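Local coordinates for AB hydrolase-1 domain-containing protein (Parabacteroides distasonis, PDB 4Q34) that is uncharacterised but, as a member of the alpha/beta hydrolase family, probably hydrolyses ester bonds as an esterase of still unidentified substrate, at residues Y38-G43 with R80-L85; Q73-R78 with N305-A310; S59-T64 with F299-L304; L163-G168 with T189-A194. All blocks are in the same frame, centred on the assembly; numbering follows the deposited sequence.

Interaction 1: residues Y38-G43 with R80-L85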
loop_
_atom_site.group_PDB
_atom_site.type_symbol
_atom_site.label_atom_id
_atom_site.label_comp_id
_atom_site.label_asym_id
_atom_site.label_seq_id
_atom_site.Cartn_x
_atom_site.Cartn_y
_atom_site.Cartn_z
ATOM N N TYR A 38 8.272 5.138 4.565
ATOM C CA TYR A 38 9.691 5.351 4.718
ATOM C C TYR A 38 10.183 4.822 6.048
ATOM O O TYR A 38 9.450 4.766 7.036
ATOM C CB TYR A 38 10.073 6.841 4.562
ATOM C CG TYR A 38 9.716 7.658 5.794
ATOM C CD1 TYR A 38 8.433 8.183 5.957
ATOM C CD2 TYR A 38 10.634 7.831 6.833
ATOM C CE1 TYR A 38 8.084 8.888 7.098
ATOM C CE2 TYR A 38 10.290 8.533 7.969
ATOM C CZ TYR A 38 9.016 9.047 8.103
ATOM O OH TYR A 38 8.702 9.758 9.245
ATOM N N GLN A 39 11.452 4.448 6.064
ATOM C CA GLN A 39 12.102 4.072 7.327
ATOM C C GLN A 39 13.484 4.656 7.352
ATOM O O GLN A 39 14.218 4.563 6.349
ATOM C CB GLN A 39 12.182 2.530 7.391
ATOM C CG GLN A 39 10.841 1.829 7.369
ATOM C CD GLN A 39 10.960 0.339 7.535
ATOM O OE1 GLN A 39 11.422 -0.386 6.629
ATOM N NE2 GLN A 39 10.484 -0.148 8.661
ATOM N N LYS A 40 13.843 5.284 8.485
ATOM C CA LYS A 40 15.156 5.864 8.707
ATOM C C LYS A 40 15.852 5.017 9.765
ATOM O O LYS A 40 15.333 4.865 10.878
ATOM C CB LYS A 40 15.041 7.296 9.258
ATOM C CG LYS A 40 14.195 8.204 8.400
ATOM C CD LYS A 40 14.507 9.673 8.658
ATOM C CE LYS A 40 13.584 10.567 7.832
ATOM N NZ LYS A 40 13.588 11.984 8.307
ATOM N N PRO A 41 16.984 4.415 9.423
ATOM C CA PRO A 41 17.753 3.664 10.403
ATOM C C PRO A 41 18.544 4.546 11.340
ATOM O O PRO A 41 18.847 5.712 11.026
ATOM C CB PRO A 41 18.679 2.821 9.556
ATOM C CG PRO A 41 18.918 3.638 8.312
ATOM C CD PRO A 41 17.666 4.493 8.118
ATOM N N VAL A 42 18.852 3.996 12.501
ATOM C CA VAL A 42 19.854 4.591 13.369
ATOM C C VAL A 42 21.154 4.722 12.596
ATOM O O VAL A 42 21.570 3.797 11.888
ATOM C CB VAL A 42 20.065 3.748 14.637
ATOM C CG1 VAL A 42 21.256 4.255 15.480
ATOM C CG2 VAL A 42 18.810 3.776 15.498
ATOM N N GLY A 43 21.745 5.903 12.693
ATOM C CA GLY A 43 23.013 6.183 12.040
ATOM C C GLY A 43 22.928 6.259 10.516
ATOM O O GLY A 43 23.865 5.856 9.830
ATOM N N ARG A 80 22.012 0.751 6.542
ATOM C CA ARG A 80 21.932 2.089 7.123
ATOM C C ARG A 80 21.515 3.195 6.179
ATOM O O ARG A 80 21.859 4.342 6.406
ATOM C CB ARG A 80 23.221 2.455 7.860
ATOM C CG ARG A 80 23.548 1.513 9.005
ATOM C CD ARG A 80 24.484 2.169 10.034
ATOM N NE ARG A 80 25.162 3.348 9.472
ATOM C CZ ARG A 80 26.335 3.355 8.837
ATOM N NH1 ARG A 80 27.055 2.248 8.689
ATOM N NH2 ARG A 80 26.802 4.496 8.364
ATOM N N PHE A 81 20.807 2.844 5.104
ATOM C CA PHE A 81 20.179 3.847 4.261
ATOM C C PHE A 81 18.739 4.102 4.737
ATOM O O PHE A 81 17.998 3.155 5.059
ATOM C CB PHE A 81 20.109 3.419 2.799
ATOM C CG PHE A 81 21.438 3.314 2.103
ATOM C CD1 PHE A 81 22.173 2.136 2.190
ATOM C CD2 PHE A 81 21.943 4.367 1.339
ATOM C CE1 PHE A 81 23.377 2.013 1.532
ATOM C CE2 PHE A 81 23.137 4.233 0.652
ATOM C CZ PHE A 81 23.851 3.040 0.755
ATOM N N CYS A 82 18.332 5.379 4.703
ATOM C CA CYS A 82 16.909 5.724 4.707
ATOM C C CYS A 82 16.305 5.205 3.436
ATOM O O CYS A 82 16.868 5.433 2.356
ATOM C CB CYS A 82 16.647 7.230 4.800
ATOM S SG CYS A 82 17.348 7.969 6.270
ATOM N N VAL A 83 15.179 4.521 3.556
ATOM C CA VAL A 83 14.545 3.929 2.413
ATOM C C VAL A 83 13.106 4.469 2.299
ATOM O O VAL A 83 12.339 4.374 3.257
ATOM C CB VAL A 83 14.517 2.392 2.504
ATOM C CG1 VAL A 83 13.638 1.806 1.446
ATOM C CG2 VAL A 83 15.928 1.799 2.447
ATOM N N TYR A 84 12.757 4.949 1.094
ATOM C CA TYR A 84 11.449 5.449 0.752
ATOM C C TYR A 84 10.863 4.553 -0.315
ATOM O O TYR A 84 11.378 4.476 -1.420
ATOM C CB TYR A 84 11.533 6.900 0.239
ATOM C CG TYR A 84 11.878 7.876 1.298
ATOM C CD1 TYR A 84 13.157 7.946 1.799
ATOM C CD2 TYR A 84 10.892 8.720 1.839
ATOM C CE1 TYR A 84 13.469 8.841 2.833
ATOM C CE2 TYR A 84 11.201 9.617 2.850
ATOM C CZ TYR A 84 12.471 9.659 3.349
ATOM O OH TYR A 84 12.738 10.557 4.351
ATOM N N LEU A 85 9.811 3.829 0.029
ATOM C CA LEU A 85 9.105 2.967 -0.932
ATOM C C LEU A 85 7.867 3.721 -1.413
ATOM O O LEU A 85 7.116 4.257 -0.589
ATOM C CB LEU A 85 8.676 1.639 -0.270
ATOM C CG LEU A 85 9.701 0.504 -0.012
ATOM C CD1 LEU A 85 9.045 -0.858 -0.099
ATOM C CD2 LEU A 85 10.897 0.529 -0.956
#
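Tyr-38 and Tyr-84 run alongside each other in the same direction, and a methylene does the touching: CB of Tyr-38 hangs over one face of the Tyr-84 ring, toward its rim, 3.4 Å from CD2 of Tyr-84. CG of Tyr-38 sits between its backbone N and carbonyl carbon (chi1 76°). The two rings, their planes at 18°, barely overlap. Two residues on, on the same face, the extended Lys-40 chain brings CE to 3.6 Å from OH of Tyr-84. The backbones form an antiparallel ladder in which Gln-39 and Val-83 are the hydrogen-bonded pair, Gln-39 N to Val-83 O at 2.9 Å and Val-83 N to Gln-39 O at 3.0 Å. This is the junction, usual in alpha/beta hydrolases, where an antiparallel strand meets the parallel core of the sheet. Beyond it, Pro-41 has no N-H to give, and its CD packs 3.4 Å from Phe-81 O. Arg-80, the C-prime residue of the Schellman motif ending helix 72-78, donates NE to Gly-43 O at 2.8 Å, practically straight (178°), from above the carbonyl plane. Farther out, Glu-10 receives Tyr-38 OH, and Gln-39 OE1 accepts from Gln-11 of the second subunit.

Interaction 2: residues Q73-R78 with N305-A310; sequences QNIFLR and NNIEVA
Ile-75 and Phe-76 both press on the methyl of Ala-310, and here the contact is tight. CG2 of Ile-75, anti to its backbone N, reaches to 3.8 Å from Ala-310 CB; CZ of Phe-76 comes equally near the same CB, again at 3.8 Å. The ring also turns its edge to the backbone, with Ala-310 O close to the ring plane and 3.7 Å from CZ of Phe-76. Ile-75 CG2 lies over the rim of one face of the Phe-76 ring, and Phe-72 meets that ring edge-to-face from one turn earlier. The other branch of Ile-75 finds a looser setting. Its CD1 stands 4.0 Å from ND2 of Asn-306 and 4.3 Å from CG1 of Ile-307, which lies on the exposed flank of the contact. The amide of Asn-306 is merely grazed by this methyl: ND2 is hydrogen-bonded to Met-301 O and Glu-70 O. The short helical segments run with axes 11.0 Å apart at closest and N-to-C directions 45° apart, a wide spacing that Ile-75 and Phe-76 bridge by reaching across to the small Ala-310. Such a pairing of the helix after the third core strand with the C-terminal helix, on one side of the central sheet, is characteristic of the alpha/beta hydrolase fold.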
loop_
_atom_site.group_PDB
_atom_site.type_symbol
_atom_site.label_atom_id
_atom_site.label_comp_id
_atom_site.label_asym_id
_atom_site.label_seq_id
_atom_site.Cartn_x
_atom_site.Cartn_y
_atom_site.Cartn_z
ATOM N N GLN A 73 13.969 -3.255 0.457
ATOM C CA GLN A 73 13.460 -2.474 1.573
ATOM C C GLN A 73 14.233 -2.795 2.884
ATOM O O GLN A 73 14.665 -1.889 3.619
ATOM C CB GLN A 73 11.969 -2.718 1.773
ATOM C CG GLN A 73 11.394 -1.903 2.936
ATOM C CD GLN A 73 9.888 -2.005 3.046
ATOM O OE1 GLN A 73 9.301 -2.996 2.684
ATOM N NE2 GLN A 73 9.242 -0.919 3.487
ATOM N N ASN A 74 14.332 -4.089 3.199
ATOM C CA ASN A 74 15.023 -4.560 4.383
ATOM C C ASN A 74 16.544 -4.526 4.237
ATOM O O ASN A 74 17.259 -4.102 5.183
ATOM C CB ASN A 74 14.596 -5.978 4.736
ATOM C CG ASN A 74 13.193 -6.062 5.309
ATOM O OD1 ASN A 74 12.320 -5.202 5.063
ATOM N ND2 ASN A 74 12.960 -7.113 6.056
ATOM N N ILE A 75 17.029 -4.956 3.081
ATOM C CA ILE A 75 18.466 -5.064 2.863
ATOM C C ILE A 75 19.168 -3.705 2.980
ATOM O O ILE A 75 20.197 -3.584 3.641
ATOM C CB ILE A 75 18.752 -5.677 1.492
ATOM C CG1 ILE A 75 18.313 -7.132 1.481
ATOM C CG2 ILE A 75 20.257 -5.570 1.108
ATOM C CD1 ILE A 75 18.204 -7.741 0.095
ATOM N N PHE A 76 18.616 -2.675 2.342
ATOM C CA PHE A 76 19.247 -1.362 2.383
ATOM C C PHE A 76 19.018 -0.615 3.681
ATOM O O PHE A 76 19.886 0.136 4.083
ATOM C CB PHE A 76 18.935 -0.545 1.123
ATOM C CG PHE A 76 19.721 -1.052 -0.055
ATOM C CD1 PHE A 76 21.068 -0.714 -0.180
ATOM C CD2 PHE A 76 19.185 -2.005 -0.899
ATOM C CE1 PHE A 76 21.827 -1.232 -1.194
ATOM C CE2 PHE A 76 19.949 -2.553 -1.946
ATOM C CZ PHE A 76 21.272 -2.176 -2.079
ATOM N N LEU A 77 17.896 -0.891 4.363
ATOM C CA LEU A 77 17.689 -0.356 5.705
ATOM C C LEU A 77 18.744 -0.921 6.648
ATOM O O LEU A 77 19.322 -0.179 7.454
ATOM C CB LEU A 77 16.286 -0.734 6.204
ATOM C CG LEU A 77 15.916 -0.187 7.578
ATOM C CD1 LEU A 77 15.960 1.330 7.568
ATOM C CD2 LEU A 77 14.539 -0.714 7.967
ATOM N N ARG A 78 19.023 -2.209 6.524
ATOM C CA ARG A 78 20.054 -2.863 7.353
ATOM C C ARG A 78 21.445 -2.277 7.103
ATOM O O ARG A 78 22.289 -2.202 8.017
ATOM C CB ARG A 78 20.035 -4.377 7.129
ATOM C CG ARG A 78 20.948 -5.095 8.092
ATOM C CD ARG A 78 20.766 -6.604 7.987
ATOM N NE ARG A 78 19.462 -7.003 8.515
ATOM C CZ ARG A 78 18.455 -7.458 7.779
ATOM N NH1 ARG A 78 18.617 -7.667 6.480
ATOM N NH2 ARG A 78 17.308 -7.760 8.377
ATOM N N ASN A 305 19.227 -14.561 -6.016
ATOM C CA ASN A 305 20.567 -14.009 -5.739
ATOM C C ASN A 305 20.508 -12.504 -5.482
ATOM O O ASN A 305 21.467 -11.780 -5.777
ATOM C CB ASN A 305 21.517 -14.293 -6.924
ATOM C CG ASN A 305 21.054 -13.657 -8.223
ATOM O OD1 ASN A 305 19.942 -13.131 -8.325
ATOM N ND2 ASN A 305 21.927 -13.650 -9.213
ATOM N N ASN A 306 19.386 -12.032 -4.967
ATOM C CA ASN A 306 19.198 -10.589 -4.833
ATOM C C ASN A 306 20.181 -9.914 -3.871
ATOM O O ASN A 306 20.454 -8.720 -3.995
ATOM C CB ASN A 306 17.757 -10.193 -4.524
ATOM C CG ASN A 306 17.294 -10.581 -3.129
ATOM O OD1 ASN A 306 17.812 -11.469 -2.488
ATOM N ND2 ASN A 306 16.265 -9.862 -2.650
ATOM N N ILE A 307 20.731 -10.684 -2.934
ATOM C CA ILE A 307 21.756 -10.111 -2.064
ATOM C C ILE A 307 22.999 -9.751 -2.887
ATOM O O ILE A 307 23.627 -8.723 -2.697
ATOM C CB ILE A 307 22.067 -11.027 -0.850
ATOM C CG1 ILE A 307 20.817 -11.137 0.059
ATOM C CG2 ILE A 307 23.292 -10.509 -0.100
ATOM C CD1 ILE A 307 20.880 -12.186 1.167
ATOM N N GLU A 308 23.403 -10.642 -3.779
ATOM C CA GLU A 308 24.513 -10.376 -4.679
ATOM C C GLU A 308 24.183 -9.181 -5.566
ATOM O O GLU A 308 25.053 -8.369 -5.870
ATOM C CB GLU A 308 24.835 -11.608 -5.552
ATOM C CG GLU A 308 25.184 -12.859 -4.749
ATOM C CD GLU A 308 25.476 -14.066 -5.633
ATOM O OE1 GLU A 308 26.340 -13.976 -6.514
ATOM O OE2 GLU A 308 24.837 -15.115 -5.438
ATOM N N VAL A 309 22.916 -9.061 -5.987
ATOM C CA VAL A 309 22.481 -7.927 -6.830
ATOM C C VAL A 309 22.631 -6.631 -5.977
ATOM O O VAL A 309 23.181 -5.631 -6.441
ATOM C CB VAL A 309 21.051 -8.139 -7.329
ATOM C CG1 VAL A 309 20.559 -6.927 -8.091
ATOM C CG2 VAL A 309 20.944 -9.389 -8.243
ATOM N N ALA A 310 22.225 -6.723 -4.721
ATOM C CA ALA A 310 22.330 -5.595 -3.780
ATOM C C ALA A 310 23.795 -5.212 -3.554
ATOM O O ALA A 310 24.128 -4.042 -3.523
ATOM C CB ALA A 310 21.648 -5.913 -2.457
#

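Interaction 3: residues S59-T64 with F299-L304; sequences SKTWET and FPMSDL
Met-301, present as selenomethionine, reaches across to Thr-61 and Trp-62, and its atoms meet the two in turn. CB starts 4.0 Å from CZ3 of Trp-62. CG then settles into the angle between the two residues, 3.6 Å from the carbonyl O of Thr-61 and 3.7 Å from CE3 of Trp-62. At chi2 (-67°) the Met-301 chain bends and brings SE to 3.9 Å from CG2 of Thr-61; the same selenium is 5.0 Å from the centroid of the six-membered ring of Trp-62, placed obliquely to it in a Met-aromatic contact. A second bend of Met-301, at chi3 (-62°), carries CE back to the indole, where it lies 3.9 Å from CH2 of Trp-62. Thr-61 and Trp-62 sit in the loop after strand 49-52, Met-301 in the loop after strand 283-287. In alpha/beta hydrolases the first of these loops commonly contributes to the oxyanion hole and the second commonly carries the catalytic histidine, so the packing probably lies close to the active site. A water spans the same gap, donating to Thr-61 O at 2.8 Å and hydrogen-bonded to Ser-302 OG. Around this core, Phe-299 offers its ring obliquely to the Thr-61 methyl and meets His-175 and Phe-116 edge-to-face, while Thr-61 OG1 is hydrogen-bonded to Phe-58 O.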
loop_
_atom_site.group_PDB
_atom_site.type_symbol
_atom_site.label_atom_id
_atom_site.label_comp_id
_atom_site.label_asym_id
_atom_site.label_seq_id
_atom_site.Cartn_x
_atom_site.Cartn_y
_atom_site.Cartn_z
ATOM N N SER A 59 4.888 -0.876 -4.644
ATOM C CA SER A 59 6.045 -0.918 -3.772
ATOM C C SER A 59 6.538 -2.333 -3.488
ATOM O O SER A 59 7.712 -2.496 -3.166
ATOM C CB SER A 59 5.701 -0.225 -2.453
ATOM O OG SER A 59 4.651 -0.877 -1.778
ATOM N N LYS A 60 5.645 -3.333 -3.533
ATOM C CA LYS A 60 5.997 -4.738 -3.311
ATOM C C LYS A 60 7.160 -5.251 -4.173
ATOM O O LYS A 60 7.887 -6.152 -3.747
ATOM C CB LYS A 60 4.727 -5.584 -3.502
ATOM C CG LYS A 60 4.780 -7.070 -3.252
ATOM C CD LYS A 60 5.453 -7.497 -1.997
ATOM C CE LYS A 60 4.819 -8.740 -1.391
ATOM N NZ LYS A 60 5.781 -9.807 -1.185
ATOM N N THR A 61 7.371 -4.619 -5.327
ATOM C CA THR A 61 8.559 -4.825 -6.152
ATOM C C THR A 61 9.815 -4.961 -5.321
ATOM O O THR A 61 10.643 -5.777 -5.588
ATOM C CB THR A 61 8.754 -3.659 -7.117
ATOM O OG1 THR A 61 7.595 -3.562 -7.959
ATOM C CG2 THR A 61 10.000 -3.838 -7.961
ATOM N N TRP A 62 9.924 -4.111 -4.322
ATOM C CA TRP A 62 11.111 -3.956 -3.498
ATOM C C TRP A 62 10.992 -4.516 -2.092
ATOM O O TRP A 62 11.932 -4.366 -1.307
ATOM C CB TRP A 62 11.371 -2.428 -3.348
ATOM C CG TRP A 62 11.316 -1.667 -4.598
ATOM C CD1 TRP A 62 10.291 -0.875 -5.030
ATOM C CD2 TRP A 62 12.332 -1.587 -5.596
ATOM N NE1 TRP A 62 10.600 -0.343 -6.257
ATOM C CE2 TRP A 62 11.847 -0.772 -6.632
ATOM C CE3 TRP A 62 13.611 -2.168 -5.731
ATOM C CZ2 TRP A 62 12.622 -0.460 -7.766
ATOM C CZ3 TRP A 62 14.386 -1.840 -6.827
ATOM C CH2 TRP A 62 13.881 -1.029 -7.853
ATOM N N GLU A 63 9.850 -5.116 -1.753
ATOM C CA GLU A 63 9.591 -5.642 -0.426
ATOM C C GLU A 63 9.951 -7.154 -0.381
ATOM O O GLU A 63 10.835 -7.614 -1.084
ATOM C CB GLU A 63 8.139 -5.374 -0.025
ATOM C CG GLU A 63 7.785 -3.904 -0.065
ATOM C CD GLU A 63 6.284 -3.585 0.082
ATOM O OE1 GLU A 63 5.479 -4.531 0.256
ATOM O OE2 GLU A 63 5.913 -2.367 0.057
ATOM N N THR A 64 9.254 -7.921 0.441
ATOM C CA THR A 64 9.481 -9.356 0.492
ATOM C C THR A 64 9.369 -9.949 -0.899
ATOM O O THR A 64 8.456 -9.604 -1.681
ATOM C CB THR A 64 8.480 -10.048 1.461
ATOM O OG1 THR A 64 8.492 -9.362 2.730
ATOM C CG2 THR A 64 8.824 -11.478 1.675
ATOM N N PHE A 299 13.172 -9.045 -12.727
ATOM C CA PHE A 299 13.193 -8.489 -11.345
ATOM C C PHE A 299 14.437 -8.924 -10.543
ATOM O O PHE A 299 14.314 -9.706 -9.594
ATOM C CB PHE A 299 11.993 -8.930 -10.530
ATOM C CG PHE A 299 10.688 -8.377 -10.964
ATOM C CD1 PHE A 299 10.090 -8.799 -12.120
ATOM C CD2 PHE A 299 9.985 -7.505 -10.170
ATOM C CE1 PHE A 299 8.881 -8.298 -12.525
ATOM C CE2 PHE A 299 8.750 -7.019 -10.551
ATOM C CZ PHE A 299 8.200 -7.414 -11.755
ATOM N N PRO A 300 15.611 -8.422 -10.914
ATOM C CA PRO A 300 16.811 -8.894 -10.202
ATOM C C PRO A 300 16.825 -8.575 -8.724
ATOM O O PRO A 300 17.431 -9.318 -7.936
ATOM C CB PRO A 300 17.952 -8.138 -10.908
ATOM C CG PRO A 300 17.417 -7.819 -12.257
ATOM C CD PRO A 300 15.966 -7.560 -12.047
HETATM N N MSE A 301 16.128 -7.519 -8.339
HETATM C CA MSE A 301 16.030 -7.129 -6.924
HETATM C C MSE A 301 15.296 -8.105 -6.080
HETATM O O MSE A 301 15.444 -8.047 -4.862
HETATM C CB MSE A 301 15.413 -5.685 -6.767
HETATM C CG MSE A 301 13.894 -5.590 -7.020
HETATM SE SE MSE A 301 13.252 -5.904 -8.821
HETATM C CE MSE A 301 14.150 -4.453 -9.666
ATOM N N SER A 302 14.481 -9.010 -6.654
ATOM C CA SER A 302 13.732 -10.014 -5.840
ATOM C C SER A 302 14.096 -11.462 -6.186
ATOM O O SER A 302 13.536 -12.401 -5.629
ATOM C CB SER A 302 12.204 -9.792 -5.924
ATOM O OG SER A 302 11.712 -9.814 -7.268
ATOM N N ASP A 303 15.019 -11.615 -7.123
ATOM C CA ASP A 303 15.493 -12.946 -7.527
ATOM C C ASP A 303 16.228 -13.655 -6.365
ATOM O O ASP A 303 16.584 -13.026 -5.370
ATOM C CB ASP A 303 16.433 -12.818 -8.723
ATOM C CG ASP A 303 15.712 -12.577 -10.041
ATOM O OD1 ASP A 303 14.475 -12.785 -10.170
ATOM O OD2 ASP A 303 16.418 -12.160 -10.981
ATOM N N LEU A 304 16.513 -14.947 -6.536
ATOM C CA LEU A 304 17.173 -15.747 -5.488
ATOM C C LEU A 304 18.521 -15.220 -5.095
ATOM O O LEU A 304 18.909 -15.413 -3.940
ATOM C CB LEU A 304 17.308 -17.212 -5.909
ATOM C CG LEU A 304 15.964 -17.944 -6.067
ATOM C CD1 LEU A 304 16.231 -19.326 -6.683
ATOM C CD2 LEU A 304 15.243 -18.096 -4.734
HETATM O O HOH W 1 9.685 -8.200 -6.738
#

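Interaction 4: residues L163-G168 with T189-A194; sequences LFDKIG and TRNIKA
Asn-191 and Phe-164 bury more surface than the other residues here, and they meet in two ways. ND2 of Asn-191 donates to Phe-164 O at 2.9 Å; the bond is fairly straight (163°), with the acceptor near the plane of the amide and the donor above the carbonyl plane. Gly-168 N, closing the last turn of the helix, reaches the same oxygen from the opposite face, so Phe-164 O is gripped by two donors. Alongside, CB of Phe-164 lies 4.0 Å from CB of Asn-191. The Phe-164 ring then extends to the next residue, Ile-192, whose CG1 stands over its centre, 3.6 Å from the centroid, in a CH-pi contact. Phe-172 meets this ring edge-to-face. The pair ties the C-terminal end of helix 153-167, which leads into strand 170-175, to the start of strand 192-198, which closes the beta-alpha-beta unit 170-175, 178-185, 192-198 in the parallel core of the alpha/beta hydrolase fold. Thr-189 adds a second polar link. Its OG1, anti to the backbone N, accepts from Asn-191 N at 3.1 Å, making an ST turn, and donates to Asp-165 OD1 at 2.7 Å on the syn side, tilted 33° out of the carboxylate plane. A water donates to Asp-165 OD1 and accepts from Arg-190 N, spanning the same two segments.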
loop_
_atom_site.group_PDB
_atom_site.type_symbol
_atom_site.label_atom_id
_atom_site.label_comp_id
_atom_site.label_asym_id
_atom_site.label_seq_id
_atom_site.Cartn_x
_atom_site.Cartn_y
_atom_site.Cartn_z
ATOM N N LEU A 163 8.453 14.545 -4.102
ATOM C CA LEU A 163 9.070 13.769 -3.038
ATOM C C LEU A 163 10.533 14.136 -2.833
ATOM O O LEU A 163 10.957 14.347 -1.700
ATOM C CB LEU A 163 8.989 12.279 -3.360
ATOM C CG LEU A 163 9.675 11.335 -2.369
ATOM C CD1 LEU A 163 9.188 11.580 -0.937
ATOM C CD2 LEU A 163 9.440 9.878 -2.835
ATOM N N PHE A 164 11.314 14.194 -3.922
ATOM C CA PHE A 164 12.705 14.599 -3.825
ATOM C C PHE A 164 12.836 16.023 -3.307
ATOM O O PHE A 164 13.722 16.329 -2.543
ATOM C CB PHE A 164 13.431 14.440 -5.153
ATOM C CG PHE A 164 13.885 13.032 -5.401
ATOM C CD1 PHE A 164 14.999 12.531 -4.756
ATOM C CD2 PHE A 164 13.176 12.199 -6.220
ATOM C CE1 PHE A 164 15.412 11.223 -4.937
ATOM C CE2 PHE A 164 13.605 10.902 -6.451
ATOM C CZ PHE A 164 14.712 10.414 -5.785
ATOM N N ASP A 165 11.944 16.897 -3.720
ATOM C CA ASP A 165 11.985 18.256 -3.177
ATOM C C ASP A 165 11.770 18.298 -1.678
ATOM O O ASP A 165 12.372 19.133 -0.968
ATOM C CB ASP A 165 10.963 19.118 -3.894
ATOM C CG ASP A 165 11.417 19.526 -5.305
ATOM O OD1 ASP A 165 12.588 19.273 -5.695
ATOM O OD2 ASP A 165 10.569 20.118 -6.010
ATOM N N LYS A 166 10.906 17.440 -1.190
ATOM C CA LYS A 166 10.571 17.360 0.217
ATOM C C LYS A 166 11.715 16.807 1.070
ATOM O O LYS A 166 12.031 17.374 2.109
ATOM C CB LYS A 166 9.331 16.498 0.422
ATOM C CG LYS A 166 8.849 16.291 1.849
ATOM C CD LYS A 166 7.652 15.342 1.896
ATOM C CE LYS A 166 7.296 14.957 3.319
ATOM N NZ LYS A 166 6.828 16.145 4.104
ATOM N N ILE A 167 12.290 15.681 0.651
ATOM C CA ILE A 167 13.229 14.960 1.500
ATOM C C ILE A 167 14.677 15.332 1.307
ATOM O O ILE A 167 15.538 14.906 2.091
ATOM C CB ILE A 167 13.070 13.438 1.374
ATOM C CG1 ILE A 167 13.500 12.908 -0.006
ATOM C CG2 ILE A 167 11.641 13.070 1.671
ATOM C CD1 ILE A 167 13.511 11.388 -0.043
ATOM N N GLY A 168 14.979 16.106 0.281
ATOM C CA GLY A 168 16.356 16.507 0.035
ATOM C C GLY A 168 17.097 15.585 -0.902
ATOM O O GLY A 168 16.508 14.629 -1.477
ATOM N N THR A 189 13.659 18.289 -10.680
ATOM C CA THR A 189 14.148 18.477 -9.330
ATOM C C THR A 189 15.658 18.591 -9.381
ATOM O O THR A 189 16.287 18.025 -10.272
ATOM C CB THR A 189 13.702 17.330 -8.411
ATOM O OG1 THR A 189 14.207 17.566 -7.088
ATOM C CG2 THR A 189 14.270 15.989 -8.847
ATOM N N ARG A 190 16.212 19.356 -8.433
ATOM C CA ARG A 190 17.645 19.444 -8.183
ATOM C C ARG A 190 18.163 18.324 -7.295
ATOM O O ARG A 190 19.367 18.087 -7.230
ATOM C CB ARG A 190 17.971 20.791 -7.510
ATOM C CG ARG A 190 17.931 21.990 -8.440
ATOM C CD ARG A 190 19.220 22.162 -9.244
ATOM N NE ARG A 190 20.308 22.725 -8.448
ATOM C CZ ARG A 190 21.544 22.892 -8.904
ATOM N NH1 ARG A 190 21.842 22.545 -10.149
ATOM N NH2 ARG A 190 22.473 23.409 -8.122
ATOM N N ASN A 191 17.250 17.605 -6.649
ATOM C CA ASN A 191 17.583 16.723 -5.547
ATOM C C ASN A 191 17.811 15.235 -5.903
ATOM O O ASN A 191 17.852 14.386 -5.012
ATOM C CB ASN A 191 16.532 16.846 -4.487
ATOM C CG ASN A 191 16.744 18.076 -3.622
ATOM O OD1 ASN A 191 17.801 18.728 -3.707
ATOM N ND2 ASN A 191 15.804 18.356 -2.734
ATOM N N ILE A 192 17.958 14.917 -7.184
ATOM C CA ILE A 192 18.410 13.570 -7.572
ATOM C C ILE A 192 19.920 13.580 -7.746
ATOM O O ILE A 192 20.472 14.211 -8.655
ATOM C CB ILE A 192 17.698 13.058 -8.848
ATOM C CG1 ILE A 192 16.263 12.705 -8.505
ATOM C CG2 ILE A 192 18.420 11.810 -9.390
ATOM C CD1 ILE A 192 15.350 12.613 -9.707
ATOM N N LYS A 193 20.606 12.849 -6.882
ATOM C CA LYS A 193 22.065 12.811 -6.935
ATOM C C LYS A 193 22.606 11.757 -7.936
ATOM O O LYS A 193 23.757 11.825 -8.323
ATOM C CB LYS A 193 22.646 12.489 -5.538
ATOM C CG LYS A 193 22.439 13.564 -4.461
ATOM C CD LYS A 193 23.377 14.737 -4.656
ATOM C CE LYS A 193 24.836 14.373 -4.354
ATOM N NZ LYS A 193 25.658 15.617 -4.378
ATOM N N ALA A 194 21.772 10.773 -8.260
ATOM C CA ALA A 194 22.178 9.592 -9.035
ATOM C C ALA A 194 20.953 8.771 -9.290
ATOM O O ALA A 194 19.952 8.849 -8.560
ATOM C CB ALA A 194 23.244 8.752 -8.323
HETATM O O HOH W 2 14.709 20.844 -6.598
#

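Overall arrangement
Three of the contacts form one cluster: interaction 2 lies with its centre about 13 Å from that of interaction 1 and about 9 Å from that of interaction 3, and all three touch the second subunit. Helix 72-78 links them, followed in the chain by strand 83-87 of interaction 1 and joined by Gln-73 N to Trp-62 O of interaction 3 in a probable hydrogen bond. Interactions 1 and 3 also meet directly, Leu-85 packing on Trp-62 and Glu-63. Their segments alternate along the sequence, so distant regions are interlaced. Interaction 4 follows interaction 1 in series and is nested within the loops closed by interactions 2 and 3, whose centres are about 23 and 24 Å away. Ile-167 packs on Tyr-84, and interactions 1 and 4 reach the same sheet.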